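PDB 4O9D: Rik1-associated factor 1 from Schizosaccharomyces pombe, which serves in the Clr4 methyltransferase complex, which ubiquitylates histone H3 and methylates it on H3K9 to establish heterochromatin in fission yeast. Local coordinates for residues A[21-27]-A[401-407]; A[45-51]-A[91-97]; A[188-192]-A[265-269]; A[289-293]-A[304-308]. All coordinates share one frame; numbering follows the deposited sequence.

Contact 1. Residues A[21-27]-A[401-407]; sequences KPWKHFN and GDVNMYS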
loop_
_atom_site.group_PDB
_atom_site.type_symbol
_atom_site.label_atom_id
_atom_site.label_comp_id
_atom_site.label_asym_id
_atom_site.label_seq_id
_atom_site.Cartn_x
_atom_site.Cartn_y
_atom_site.Cartn_z
ATOM N N LYS A 21 9.742 -13.092 16.099
ATOM C CA LYS A 21 9.054 -13.266 17.375
ATOM C C LYS A 21 8.390 -11.955 17.790
ATOM O O LYS A 21 8.825 -10.884 17.394
ATOM C CB LYS A 21 10.036 -13.733 18.449
ATOM C CG LYS A 21 10.694 -15.084 18.157
ATOM C CD LYS A 21 9.662 -16.215 18.009
ATOM C CE LYS A 21 10.313 -17.537 17.603
ATOM N NZ LYS A 21 9.383 -18.444 16.839
ATOM N N PRO A 22 7.320 -12.037 18.586
ATOM C CA PRO A 22 6.704 -10.792 19.052
ATOM C C PRO A 22 7.742 -9.854 19.638
ATOM O O PRO A 22 8.686 -10.302 20.294
ATOM C CB PRO A 22 5.724 -11.259 20.136
ATOM C CG PRO A 22 6.092 -12.662 20.426
ATOM C CD PRO A 22 6.704 -13.223 19.196
ATOM N N TRP A 23 7.580 -8.561 19.381
ATOM C CA TRP A 23 8.551 -7.583 19.809
ATOM C C TRP A 23 7.877 -6.410 20.498
ATOM O O TRP A 23 8.134 -6.145 21.666
ATOM C CB TRP A 23 9.365 -7.084 18.618
ATOM C CG TRP A 23 10.406 -6.135 19.028
ATOM C CD1 TRP A 23 11.272 -6.281 20.079
ATOM C CD2 TRP A 23 10.724 -4.881 18.414
ATOM N NE1 TRP A 23 12.101 -5.192 20.158
ATOM C CE2 TRP A 23 11.787 -4.318 19.148
ATOM C CE3 TRP A 23 10.208 -4.176 17.317
ATOM C CZ2 TRP A 23 12.353 -3.085 18.818
ATOM C CZ3 TRP A 23 10.770 -2.951 16.991
ATOM C CH2 TRP A 23 11.831 -2.417 17.745
ATOM N N LYS A 24 7.025 -5.693 19.768
ATOM C CA LYS A 24 6.335 -4.553 20.336
ATOM C C LYS A 24 4.884 -4.581 19.962
ATOM O O LYS A 24 4.520 -4.971 18.856
ATOM C CB LYS A 24 6.937 -3.240 19.839
ATOM C CG LYS A 24 8.382 -3.041 20.202
ATOM C CD LYS A 24 8.554 -2.794 21.676
ATOM C CE LYS A 24 9.986 -2.413 21.996
ATOM N NZ LYS A 24 10.214 -2.330 23.468
ATOM N N HIS A 25 4.056 -4.150 20.896
ATOM C CA HIS A 25 2.650 -3.943 20.641
ATOM C C HIS A 25 2.322 -2.500 20.980
ATOM O O HIS A 25 2.860 -1.935 21.938
ATOM C CB HIS A 25 1.770 -4.852 21.496
ATOM C CG HIS A 25 0.364 -4.360 21.592
ATOM N ND1 HIS A 25 -0.588 -4.649 20.640
ATOM C CD2 HIS A 25 -0.237 -3.545 22.492
ATOM C CE1 HIS A 25 -1.723 -4.050 20.957
ATOM N NE2 HIS A 25 -1.538 -3.377 22.080
ATOM N N PHE A 26 1.416 -1.915 20.206
ATOM C CA PHE A 26 1.086 -0.506 20.332
ATOM C C PHE A 26 -0.391 -0.275 20.008
ATOM O O PHE A 26 -0.910 -0.832 19.041
ATOM C CB PHE A 26 1.996 0.281 19.369
ATOM C CG PHE A 26 1.718 1.758 19.312
ATOM C CD1 PHE A 26 2.260 2.617 20.262
ATOM C CD2 PHE A 26 0.967 2.301 18.275
ATOM C CE1 PHE A 26 2.024 3.991 20.201
ATOM C CE2 PHE A 26 0.723 3.674 18.212
ATOM C CZ PHE A 26 1.253 4.515 19.173
ATOM N N ASN A 27 -1.065 0.532 20.827
ATOM C CA ASN A 27 -2.436 0.976 20.555
ATOM C C ASN A 27 -2.716 2.291 21.270
ATOM O O ASN A 27 -3.311 2.301 22.348
ATOM C CB ASN A 27 -3.492 -0.050 21.015
ATOM C CG ASN A 27 -4.930 0.344 20.588
ATOM O OD1 ASN A 27 -5.209 1.519 20.314
ATOM N ND2 ASN A 27 -5.830 -0.637 20.521
ATOM N N GLY A 401 -7.384 -0.519 16.411
ATOM C CA GLY A 401 -6.149 0.170 16.727
ATOM C C GLY A 401 -4.945 -0.663 17.132
ATOM O O GLY A 401 -3.868 -0.095 17.326
ATOM N N ASP A 402 -5.087 -1.983 17.265
ATOM C CA ASP A 402 -3.932 -2.806 17.620
ATOM C C ASP A 402 -2.890 -2.805 16.518
ATOM O O ASP A 402 -3.210 -2.995 15.356
ATOM C CB ASP A 402 -4.333 -4.257 17.917
ATOM C CG ASP A 402 -4.802 -4.447 19.358
ATOM O OD1 ASP A 402 -4.477 -3.585 20.205
ATOM O OD2 ASP A 402 -5.493 -5.444 19.645
ATOM N N VAL A 403 -1.640 -2.614 16.905
ATOM C CA VAL A 403 -0.508 -2.788 16.003
ATOM C C VAL A 403 0.522 -3.722 16.637
ATOM O O VAL A 403 1.134 -3.378 17.659
ATOM C CB VAL A 403 0.154 -1.423 15.680
ATOM C CG1 VAL A 403 1.394 -1.606 14.779
ATOM C CG2 VAL A 403 -0.838 -0.533 15.013
ATOM N N ASN A 404 0.689 -4.913 16.058
ATOM C CA ASN A 404 1.714 -5.840 16.518
ATOM C C ASN A 404 2.956 -5.826 15.639
ATOM O O ASN A 404 2.862 -5.955 14.418
ATOM C CB ASN A 404 1.161 -7.273 16.606
ATOM C CG ASN A 404 0.124 -7.426 17.706
ATOM O OD1 ASN A 404 -0.084 -6.515 18.499
ATOM N ND2 ASN A 404 -0.519 -8.577 17.760
ATOM N N MET A 405 4.118 -5.675 16.267
ATOM C CA MET A 405 5.398 -5.752 15.564
ATOM C C MET A 405 6.192 -7.010 15.942
ATOM O O MET A 405 6.444 -7.260 17.140
ATOM C CB MET A 405 6.278 -4.543 15.894
ATOM C CG MET A 405 5.953 -3.255 15.159
ATOM S SD MET A 405 7.478 -2.401 14.643
ATOM C CE MET A 405 6.796 -1.123 13.604
ATOM N N TYR A 406 6.616 -7.766 14.927
ATOM C CA TYR A 406 7.422 -8.966 15.128
ATOM C C TYR A 406 8.824 -8.715 14.596
ATOM O O TYR A 406 8.984 -8.079 13.565
ATOM C CB TYR A 406 6.775 -10.167 14.435
ATOM C CG TYR A 406 5.349 -10.378 14.874
ATOM C CD1 TYR A 406 4.326 -9.598 14.349
ATOM C CD2 TYR A 406 5.024 -11.344 15.831
ATOM C CE1 TYR A 406 3.012 -9.773 14.763
ATOM C CE2 TYR A 406 3.723 -11.528 16.245
ATOM C CZ TYR A 406 2.725 -10.744 15.711
ATOM O OH TYR A 406 1.427 -10.898 16.132
ATOM N N SER A 407 9.842 -9.191 15.305
ATOM C CA SER A 407 11.216 -8.959 14.873
ATOM C C SER A 407 12.070 -10.204 15.074
ATOM O O SER A 407 11.714 -11.098 15.830
ATOM C CB SER A 407 11.829 -7.791 15.649
ATOM O OG SER A 407 13.102 -7.456 15.134
#
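Lys-21 and Ser-407 begin the antiparallel pairing of strand 21-26, from the start of the chain, with strand 403-407, from near its end. This is the Velcro closure of a WD-repeat beta-propeller: the amino-terminal strand forms the outer edge of the blade completed by strands 382-387, 393-398 and 403-407.

Backbone bonds carry most of it. Lys-21 N and Ser-407 O pair at 2.8 Å, and Ser-407 N answers to Lys-21 O; the same two-way pairing recurs between Phe-26 and Val-403. Between these pairs the register slips by one residue in a classic beta bulge. Trp-23 and Lys-24 both face Met-405, and Met-405 O takes both of their N-H groups, from Trp-23 N at 2.8 Å and from Lys-24 N at 3.1 Å.

The apolar contacts sit beside the bulge. The thioether of Met-405 meets the rim of the indole, SD to CZ3 of Trp-23 being 4.1 Å, a Met-aromatic contact 79° off the ring normal. Ser-407 CB lies 3.9 Å from Trp-23 CB. Lys-24 CG lies over one face of the same indole, while the ammonium end leaves for Glu-418 O and Glu-70.

On the face bearing His-25 and Asn-404 a side-chain hydrogen bond links the two strands. With its CG anti to the backbone N (chi1 161°), the imidazole hangs back toward strand 403-407, and its ND1-H reaches Asn-404 OD1 at 2.9 Å, nearly straight at 171°, with that oxygen lying in the plane of the ring.

Contact 2. Residues A[45-51]-A[91-97]; sequences FALGSTA and TISDLCF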
loop_
_atom_site.group_PDB
_atom_site.type_symbol
_atom_site.label_atom_id
_atom_site.label_comp_id
_atom_site.label_asym_id
_atom_site.label_seq_id
_atom_site.Cartn_x
_atom_site.Cartn_y
_atom_site.Cartn_z
ATOM N N PHE A 45 10.342 3.616 11.482
ATOM C CA PHE A 45 9.109 3.192 10.838
ATOM C C PHE A 45 8.065 4.278 11.071
ATOM O O PHE A 45 8.253 5.155 11.910
ATOM C CB PHE A 45 8.632 1.859 11.431
ATOM C CG PHE A 45 8.210 1.969 12.860
ATOM C CD1 PHE A 45 6.905 2.301 13.185
ATOM C CD2 PHE A 45 9.135 1.772 13.893
ATOM C CE1 PHE A 45 6.505 2.411 14.529
ATOM C CE2 PHE A 45 8.755 1.880 15.234
ATOM C CZ PHE A 45 7.444 2.204 15.556
ATOM N N ALA A 46 6.965 4.216 10.340
ATOM C CA ALA A 46 5.873 5.148 10.542
ATOM C C ALA A 46 4.531 4.456 10.363
ATOM O O ALA A 46 4.399 3.540 9.550
ATOM C CB ALA A 46 5.996 6.382 9.583
ATOM N N LEU A 47 3.537 4.912 11.123
ATOM C CA LEU A 47 2.209 4.310 11.145
ATOM C C LEU A 47 1.170 5.362 10.821
ATOM O O LEU A 47 1.132 6.398 11.471
ATOM C CB LEU A 47 1.890 3.767 12.547
ATOM C CG LEU A 47 2.892 2.827 13.213
ATOM C CD1 LEU A 47 2.459 2.541 14.675
ATOM C CD2 LEU A 47 3.032 1.519 12.437
ATOM N N GLY A 48 0.309 5.084 9.841
ATOM C CA GLY A 48 -0.817 5.942 9.557
ATOM C C GLY A 48 -2.136 5.240 9.775
ATOM O O GLY A 48 -2.311 4.105 9.337
ATOM N N SER A 49 -3.077 5.916 10.422
ATOM C CA SER A 49 -4.381 5.323 10.682
ATOM C C SER A 49 -5.531 6.194 10.213
ATOM O O SER A 49 -5.337 7.344 9.766
ATOM C CB SER A 49 -4.547 4.963 12.170
ATOM O OG SER A 49 -4.308 6.066 13.013
ATOM N N THR A 50 -6.739 5.647 10.308
ATOM C CA THR A 50 -7.908 6.367 9.817
ATOM C C THR A 50 -8.434 7.369 10.856
ATOM O O THR A 50 -7.985 7.393 11.998
ATOM C CB THR A 50 -9.039 5.393 9.433
ATOM O OG1 THR A 50 -9.498 4.711 10.601
ATOM C CG2 THR A 50 -8.552 4.359 8.404
ATOM N N ALA A 51 -9.377 8.204 10.437
ATOM C CA ALA A 51 -10.124 9.042 11.352
ATOM C C ALA A 51 -11.158 8.147 11.992
ATOM O O ALA A 51 -11.532 7.122 11.416
ATOM C CB ALA A 51 -10.823 10.137 10.583
ATOM N N THR A 91 -8.030 10.734 7.700
ATOM C CA THR A 91 -7.399 9.477 7.322
ATOM C C THR A 91 -6.077 9.596 6.551
ATOM O O THR A 91 -5.981 10.282 5.538
ATOM C CB THR A 91 -8.383 8.663 6.487
ATOM O OG1 THR A 91 -9.511 8.333 7.312
ATOM C CG2 THR A 91 -7.725 7.370 5.954
ATOM N N ILE A 92 -5.060 8.893 7.028
ATOM C CA ILE A 92 -3.802 8.809 6.308
ATOM C C ILE A 92 -3.974 7.778 5.211
ATOM O O ILE A 92 -4.335 6.630 5.484
ATOM C CB ILE A 92 -2.629 8.386 7.210
ATOM C CG1 ILE A 92 -2.456 9.388 8.357
ATOM C CG2 ILE A 92 -1.330 8.269 6.374
ATOM C CD1 ILE A 92 -1.998 10.748 7.917
ATOM N N SER A 93 -3.718 8.181 3.971
ATOM C CA SER A 93 -3.987 7.297 2.852
ATOM C C SER A 93 -2.703 6.604 2.386
ATOM O O SER A 93 -2.740 5.468 1.929
ATOM C CB SER A 93 -4.684 8.062 1.710
ATOM O OG SER A 93 -3.867 9.119 1.234
ATOM N N ASP A 94 -1.559 7.254 2.519
ATOM C CA ASP A 94 -0.317 6.588 2.171
ATOM C C ASP A 94 0.841 7.327 2.810
ATOM O O ASP A 94 0.693 8.442 3.291
ATOM C CB ASP A 94 -0.132 6.508 0.644
ATOM C CG ASP A 94 0.590 5.205 0.190
ATOM O OD1 ASP A 94 1.107 4.461 1.060
ATOM O OD2 ASP A 94 0.643 4.940 -1.035
ATOM N N LEU A 95 1.995 6.688 2.829
ATOM C CA LEU A 95 3.203 7.340 3.289
ATOM C C LEU A 95 4.393 6.525 2.855
ATOM O O LEU A 95 4.275 5.327 2.597
ATOM C CB LEU A 95 3.196 7.550 4.807
ATOM C CG LEU A 95 2.486 6.532 5.692
ATOM C CD1 LEU A 95 3.217 5.218 5.701
ATOM C CD2 LEU A 95 2.362 7.100 7.109
ATOM N N CYS A 96 5.532 7.191 2.721
ATOM C CA CYS A 96 6.746 6.494 2.342
ATOM C C CYS A 96 7.923 7.353 2.754
ATOM O O CYS A 96 7.849 8.579 2.716
ATOM C CB CYS A 96 6.772 6.218 0.838
ATOM S SG CYS A 96 6.419 7.655 -0.173
ATOM N N PHE A 97 8.993 6.700 3.166
ATOM C CA PHE A 97 10.205 7.400 3.569
ATOM C C PHE A 97 11.039 7.764 2.355
ATOM O O PHE A 97 11.072 7.026 1.366
ATOM C CB PHE A 97 11.033 6.510 4.492
ATOM C CG PHE A 97 10.525 6.467 5.908
ATOM C CD1 PHE A 97 10.906 7.444 6.820
ATOM C CD2 PHE A 97 9.676 5.459 6.335
ATOM C CE1 PHE A 97 10.460 7.408 8.127
ATOM C CE2 PHE A 97 9.215 5.427 7.656
ATOM C CZ PHE A 97 9.616 6.405 8.546
#
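Phe-45 and Ala-46 meet the rim of the Phe-97 ring: CZ of Phe-97 comes within 3.6 Å of Phe-45 C, near the plane of the ring, and CE2 lies close to Ala-46 N. The Ala-46 methyl packs against the same end of the ring, its CB 3.8 Å from Phe-97 CZ. Two adjacent blades of the propeller pack face on here, strand 44-49 of one against strand 87-97 of the next.

Gly-48 has no side chain, and two neighbours close on its backbone: Ile-92 CB stands 3.8 Å from Gly-48 CA, and Leu-95 CD2 lies 4.0 Å from Gly-48 N. Ser-49 then makes the first polar link, its O accepting an almost straight 3.2 Å bond from Ile-92 N, which arrives from above the carbonyl plane. Asn-61 ND2 donates to the same oxygen.

Thr-50 runs alongside Thr-91, methyl near methyl. At Ala-51 the backbone N gives its hydrogen to Thr-91 OG1 at 3.1 Å; chi1 of -64° sets that hydroxyl beside the backbone N of Thr-91, with CG2 left to face Thr-50.

Hydrocarbon packing thus joins the blades from Phe-45 to Gly-48, and hydrogen bonding takes over where the strand ends. With side chains between strand axes 6.2 Å apart at closest, the blades stack and do not merge into one sheet.

Contact 3. Residues A[188-192]-A[265-269]; sequences FSNFL and TRMYK
Ser-189 and Tyr-268 share the direct polar link. Their hydroxyls, OG of Ser-189 and OH of Tyr-268, stand 2.7 Å apart in a hydrogen bond in which either could donate, and OG approaches the phenol at its edge, near the ring plane. A chi1 of 178° turns Ser-189 OG away from its own backbone N and out to the 265-269 turn, where it also meets a water.

That water bridges the segments. It lies 2.7 Å from Ser-189 OG, accepts the backbone N-H of Phe-191 at 3.1 Å, and bonds weakly to Thr-265 OG1.

The apolar part centres on Phe-191, whose backbone has the left-handed conformation. The methyl CG2 of Thr-265 presses on its CB at 3.3 Å, a tight fit. Farther out, the Arg-266 side chain crosses one face of the ring: its CG sits 4.0 Å from the centroid of the Phe-191 ring, 20° off the normal, a CH-pi contact. The guanidinium itself turns back to a salt bridge with Asp-264, whereas Arg-194 makes a cation-pi contact with the Phe-191 ring.

The 265-269 turn holds a G1 beta bulge, Tyr-268 and Lys-269 both facing Asp-264. It links the two outer strands, 258-264 and 269-276, of one blade and touches the loop following the innermost strand, 182-189, of the blade before it. In a beta-propeller the a-b and c-d loops emerge on the same face of the ring, which lets these two meet between adjacent blades.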
loop_
_atom_site.group_PDB
_atom_site.type_symbol
_atom_site.label_atom_id
_atom_site.label_comp_id
_atom_site.label_asym_id
_atom_site.label_seq_id
_atom_site.Cartn_x
_atom_site.Cartn_y
_atom_site.Cartn_z
ATOM N N PHE A 188 6.017 3.862 -10.083
ATOM C CA PHE A 188 7.045 4.080 -11.083
ATOM C C PHE A 188 7.498 2.783 -11.735
ATOM O O PHE A 188 7.419 1.722 -11.121
ATOM C CB PHE A 188 8.257 4.740 -10.434
ATOM C CG PHE A 188 8.072 6.209 -10.141
ATOM C CD1 PHE A 188 8.238 7.155 -11.147
ATOM C CD2 PHE A 188 7.743 6.645 -8.862
ATOM C CE1 PHE A 188 8.075 8.547 -10.876
ATOM C CE2 PHE A 188 7.583 8.019 -8.592
ATOM C CZ PHE A 188 7.762 8.958 -9.611
ATOM N N SER A 189 8.034 2.878 -12.949
ATOM C CA SER A 189 8.539 1.697 -13.637
ATOM C C SER A 189 9.738 2.054 -14.521
ATOM O O SER A 189 9.673 3.029 -15.281
ATOM C CB SER A 189 7.409 1.091 -14.478
ATOM O OG SER A 189 7.839 -0.045 -15.207
ATOM N N ASN A 190 10.822 1.280 -14.426
ATOM C CA ASN A 190 11.997 1.498 -15.295
ATOM C C ASN A 190 12.809 0.234 -15.612
ATOM O O ASN A 190 13.964 0.321 -16.045
ATOM C CB ASN A 190 12.947 2.590 -14.754
ATOM C CG ASN A 190 13.598 2.226 -13.420
ATOM O OD1 ASN A 190 13.681 1.052 -13.029
ATOM N ND2 ASN A 190 14.084 3.249 -12.718
ATOM N N PHE A 191 12.215 -0.932 -15.417
ATOM C CA PHE A 191 12.841 -2.178 -15.873
ATOM C C PHE A 191 14.230 -2.314 -15.234
ATOM O O PHE A 191 15.244 -2.507 -15.915
ATOM C CB PHE A 191 12.890 -2.198 -17.409
ATOM C CG PHE A 191 13.359 -3.501 -18.008
ATOM C CD1 PHE A 191 12.970 -4.716 -17.473
ATOM C CD2 PHE A 191 14.190 -3.499 -19.134
ATOM C CE1 PHE A 191 13.409 -5.928 -18.036
ATOM C CE2 PHE A 191 14.629 -4.704 -19.709
ATOM C CZ PHE A 191 14.232 -5.912 -19.160
ATOM N N LEU A 192 14.231 -2.185 -13.903
ATOM C CA LEU A 192 15.424 -2.270 -13.063
ATOM C C LEU A 192 16.518 -1.330 -13.535
ATOM O O LEU A 192 17.678 -1.721 -13.619
ATOM C CB LEU A 192 15.956 -3.714 -12.981
ATOM C CG LEU A 192 16.781 -4.061 -11.728
ATOM C CD1 LEU A 192 15.951 -3.847 -10.460
ATOM C CD2 LEU A 192 17.292 -5.509 -11.760
ATOM N N THR A 265 7.090 -5.030 -18.725
ATOM C CA THR A 265 7.757 -3.739 -18.614
ATOM C C THR A 265 8.654 -3.336 -19.825
ATOM O O THR A 265 9.208 -2.246 -19.849
ATOM C CB THR A 265 8.560 -3.705 -17.292
ATOM O OG1 THR A 265 7.653 -3.458 -16.201
ATOM C CG2 THR A 265 9.579 -2.624 -17.294
ATOM N N ARG A 266 8.808 -4.190 -20.825
ATOM C CA ARG A 266 9.569 -3.801 -22.024
ATOM C C ARG A 266 8.595 -3.237 -23.045
ATOM O O ARG A 266 8.739 -2.103 -23.520
ATOM C CB ARG A 266 10.322 -5.006 -22.617
ATOM C CG ARG A 266 11.451 -5.519 -21.748
ATOM C CD ARG A 266 11.851 -6.938 -22.136
ATOM N NE ARG A 266 10.774 -7.870 -21.823
ATOM C CZ ARG A 266 10.585 -9.050 -22.408
ATOM N NH1 ARG A 266 11.407 -9.472 -23.367
ATOM N NH2 ARG A 266 9.566 -9.814 -22.030
ATOM N N MET A 267 7.581 -4.041 -23.352
ATOM C CA MET A 267 6.539 -3.666 -24.294
ATOM C C MET A 267 5.515 -2.707 -23.662
ATOM O O MET A 267 4.812 -2.012 -24.372
ATOM C CB MET A 267 5.816 -4.929 -24.775
ATOM C CG MET A 267 6.747 -6.051 -25.258
ATOM S SD MET A 267 7.870 -5.488 -26.559
ATOM C CE MET A 267 6.806 -5.624 -28.001
ATOM N N TYR A 268 5.446 -2.659 -22.330
ATOM C CA TYR A 268 4.292 -2.068 -21.644
ATOM C C TYR A 268 3.028 -2.488 -22.356
ATOM O O TYR A 268 2.303 -1.664 -22.911
ATOM C CB TYR A 268 4.383 -0.542 -21.553
ATOM C CG TYR A 268 5.393 -0.115 -20.521
ATOM C CD1 TYR A 268 5.120 -0.252 -19.170
ATOM C CD2 TYR A 268 6.637 0.375 -20.899
ATOM C CE1 TYR A 268 6.053 0.120 -18.220
ATOM C CE2 TYR A 268 7.571 0.736 -19.962
ATOM C CZ TYR A 268 7.278 0.611 -18.627
ATOM O OH TYR A 268 8.215 0.971 -17.688
ATOM N N LYS A 269 2.780 -3.786 -22.330
ATOM C CA LYS A 269 1.627 -4.369 -22.974
ATOM C C LYS A 269 0.993 -5.377 -22.012
ATOM O O LYS A 269 1.699 -5.979 -21.193
ATOM C CB LYS A 269 2.092 -5.066 -24.249
ATOM C CG LYS A 269 1.055 -5.933 -24.943
ATOM C CD LYS A 269 1.316 -5.944 -26.445
ATOM C CE LYS A 269 1.017 -7.300 -27.080
ATOM N NZ LYS A 269 2.049 -7.664 -28.106
HETATM O O HOH W 1 9.617 -1.807 -14.073
#

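Contact 4. Residues A[289-293]-A[304-308]; sequences SGILV and VWDSR
Ile-291 to Val-293 and Trp-305 to Ser-307 pair antiparallel at the open end of a hairpin, strands 292-297 and 301-306, within the second WD repeat. Val-293 and Trp-305 form a hydrogen-bonded pair, Trp-305 N to Val-293 O at 2.8 Å and Val-293 N to Trp-305 O at 3.0 Å; Leu-292 and Asp-306 are the non-hydrogen-bonded pair next to it. Beyond the strands, Ile-291 O takes two bonds from one residue, from Ser-307 N at 2.8 Å and from its hydroxyl OG at 2.7 Å. A chi1 of 58° tucks that OG between its own backbone N and carbonyl carbon, within reach of the oxygen.

Leu-292 lays CD2 against Asp-306 CA, and Val-293 CG1 touches the indole of Trp-305 at CE3. Ile-291 CG2 lies over one face of the Arg-308 guanidinium, 3.5 Å from its NE.

Trp-305 and Asp-306 are the Trp-Asp dipeptide that gives WD repeats their name. Asp-306 OD1 accepts Arg-308 N, closing an Asx turn, and Arg-308 grips the carboxylate side-on, NE to OD1 and NH1 to OD2 at 2.9 Å. Three N-H donors round the carboxylate would favour its charged form, and the side-on grip fixes the guanidinium with the Ile-291 methyl over its face.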
loop_
_atom_site.group_PDB
_atom_site.type_symbol
_atom_site.label_atom_id
_atom_site.label_comp_id
_atom_site.label_asym_id
_atom_site.label_seq_id
_atom_site.Cartn_x
_atom_site.Cartn_y
_atom_site.Cartn_z
ATOM N N SER A 289 9.246 -15.902 -7.375
ATOM C CA SER A 289 9.735 -16.765 -8.461
ATOM C C SER A 289 9.355 -16.192 -9.828
ATOM O O SER A 289 9.999 -16.495 -10.839
ATOM C CB SER A 289 9.138 -18.169 -8.324
ATOM O OG SER A 289 7.721 -18.129 -8.406
ATOM N N GLY A 290 8.311 -15.359 -9.843
ATOM C CA GLY A 290 7.889 -14.636 -11.030
ATOM C C GLY A 290 6.813 -15.359 -11.808
ATOM O O GLY A 290 6.317 -14.839 -12.810
ATOM N N ILE A 291 6.458 -16.564 -11.349
ATOM C CA ILE A 291 5.579 -17.463 -12.087
ATOM C C ILE A 291 4.143 -17.542 -11.564
ATOM O O ILE A 291 3.241 -17.934 -12.298
ATOM C CB ILE A 291 6.130 -18.902 -12.062
ATOM C CG1 ILE A 291 7.494 -18.964 -12.729
ATOM C CG2 ILE A 291 5.188 -19.841 -12.796
ATOM C CD1 ILE A 291 7.478 -18.534 -14.172
ATOM N N LEU A 292 3.913 -17.215 -10.297
ATOM C CA LEU A 292 2.555 -17.314 -9.776
ATOM C C LEU A 292 1.953 -15.925 -9.625
ATOM O O LEU A 292 2.658 -14.955 -9.353
ATOM C CB LEU A 292 2.505 -18.048 -8.434
ATOM C CG LEU A 292 3.168 -19.436 -8.387
ATOM C CD1 LEU A 292 3.085 -20.013 -6.987
ATOM C CD2 LEU A 292 2.532 -20.406 -9.386
ATOM N N VAL A 293 0.633 -15.887 -9.759
ATOM C CA VAL A 293 -0.155 -14.691 -9.643
ATOM C C VAL A 293 -1.275 -14.965 -8.646
ATOM O O VAL A 293 -1.817 -16.079 -8.600
ATOM C CB VAL A 293 -0.730 -14.342 -11.016
ATOM C CG1 VAL A 293 -1.735 -13.211 -10.895
ATOM C CG2 VAL A 293 0.429 -14.039 -11.986
ATOM N N VAL A 304 -4.973 -18.407 -6.606
ATOM C CA VAL A 304 -3.602 -18.451 -7.116
ATOM C C VAL A 304 -3.546 -19.142 -8.471
ATOM O O VAL A 304 -4.214 -20.155 -8.654
ATOM C CB VAL A 304 -2.692 -19.212 -6.191
ATOM C CG1 VAL A 304 -1.244 -19.145 -6.721
ATOM C CG2 VAL A 304 -2.789 -18.629 -4.759
ATOM N N TRP A 305 -2.741 -18.594 -9.396
ATOM C CA TRP A 305 -2.584 -19.143 -10.741
ATOM C C TRP A 305 -1.115 -19.361 -11.042
ATOM O O TRP A 305 -0.261 -18.599 -10.620
ATOM C CB TRP A 305 -3.110 -18.164 -11.815
ATOM C CG TRP A 305 -4.570 -17.921 -11.822
ATOM C CD1 TRP A 305 -5.522 -18.660 -12.471
ATOM C CD2 TRP A 305 -5.267 -16.852 -11.170
ATOM N NE1 TRP A 305 -6.763 -18.119 -12.250
ATOM C CE2 TRP A 305 -6.635 -17.006 -11.464
ATOM C CE3 TRP A 305 -4.866 -15.778 -10.369
ATOM C CZ2 TRP A 305 -7.611 -16.128 -10.989
ATOM C CZ3 TRP A 305 -5.837 -14.900 -9.893
ATOM C CH2 TRP A 305 -7.195 -15.087 -10.199
ATOM N N ASP A 306 -0.834 -20.410 -11.798
ATOM C CA ASP A 306 0.459 -20.628 -12.403
ATOM C C ASP A 306 0.389 -19.952 -13.750
ATOM O O ASP A 306 -0.400 -20.348 -14.600
ATOM C CB ASP A 306 0.648 -22.139 -12.601
ATOM C CG ASP A 306 1.925 -22.494 -13.337
ATOM O OD1 ASP A 306 2.548 -21.635 -14.000
ATOM O OD2 ASP A 306 2.316 -23.666 -13.238
ATOM N N SER A 307 1.200 -18.926 -13.953
ATOM C CA SER A 307 1.053 -18.082 -15.145
ATOM C C SER A 307 1.263 -18.872 -16.449
ATOM O O SER A 307 0.882 -18.420 -17.519
ATOM C CB SER A 307 2.035 -16.926 -15.081
ATOM O OG SER A 307 3.347 -17.431 -14.973
ATOM N N ARG A 308 1.866 -20.053 -16.350
ATOM C CA ARG A 308 2.159 -20.866 -17.533
ATOM C C ARG A 308 0.983 -21.774 -17.908
ATOM O O ARG A 308 1.013 -22.441 -18.945
ATOM C CB ARG A 308 3.397 -21.723 -17.271
ATOM C CG ARG A 308 4.633 -20.907 -16.947
ATOM C CD ARG A 308 5.693 -21.775 -16.306
ATOM N NE ARG A 308 5.155 -22.409 -15.111
ATOM C CZ ARG A 308 5.823 -23.258 -14.346
ATOM N NH1 ARG A 308 5.234 -23.775 -13.283
ATOM N NH2 ARG A 308 7.072 -23.593 -14.645
#

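How the contacts relate
All four contacts belong to one ring of eight blade-like sheets. Contact 1 closes that ring, so the other three are nested along the chain inside the loop it makes. It touches contact 2 directly, their centres 16 Å apart: Met-405 CE packs 3.5 Å from Phe-45 CD1, and Phe-26 and Val-403 meet Leu-47, so strand 44-49 is packed between the closing blade and strand 87-97. Contacts 3 and 4 follow in series, with centres 19 Å and nearest atoms about 11 Å apart. Contact 3 lies across the chain's centre from contact 1, 36 Å centre to centre. Contacts 1 and 4 each pair strands within a blade, while contacts 2 and 3 join neighbouring blades.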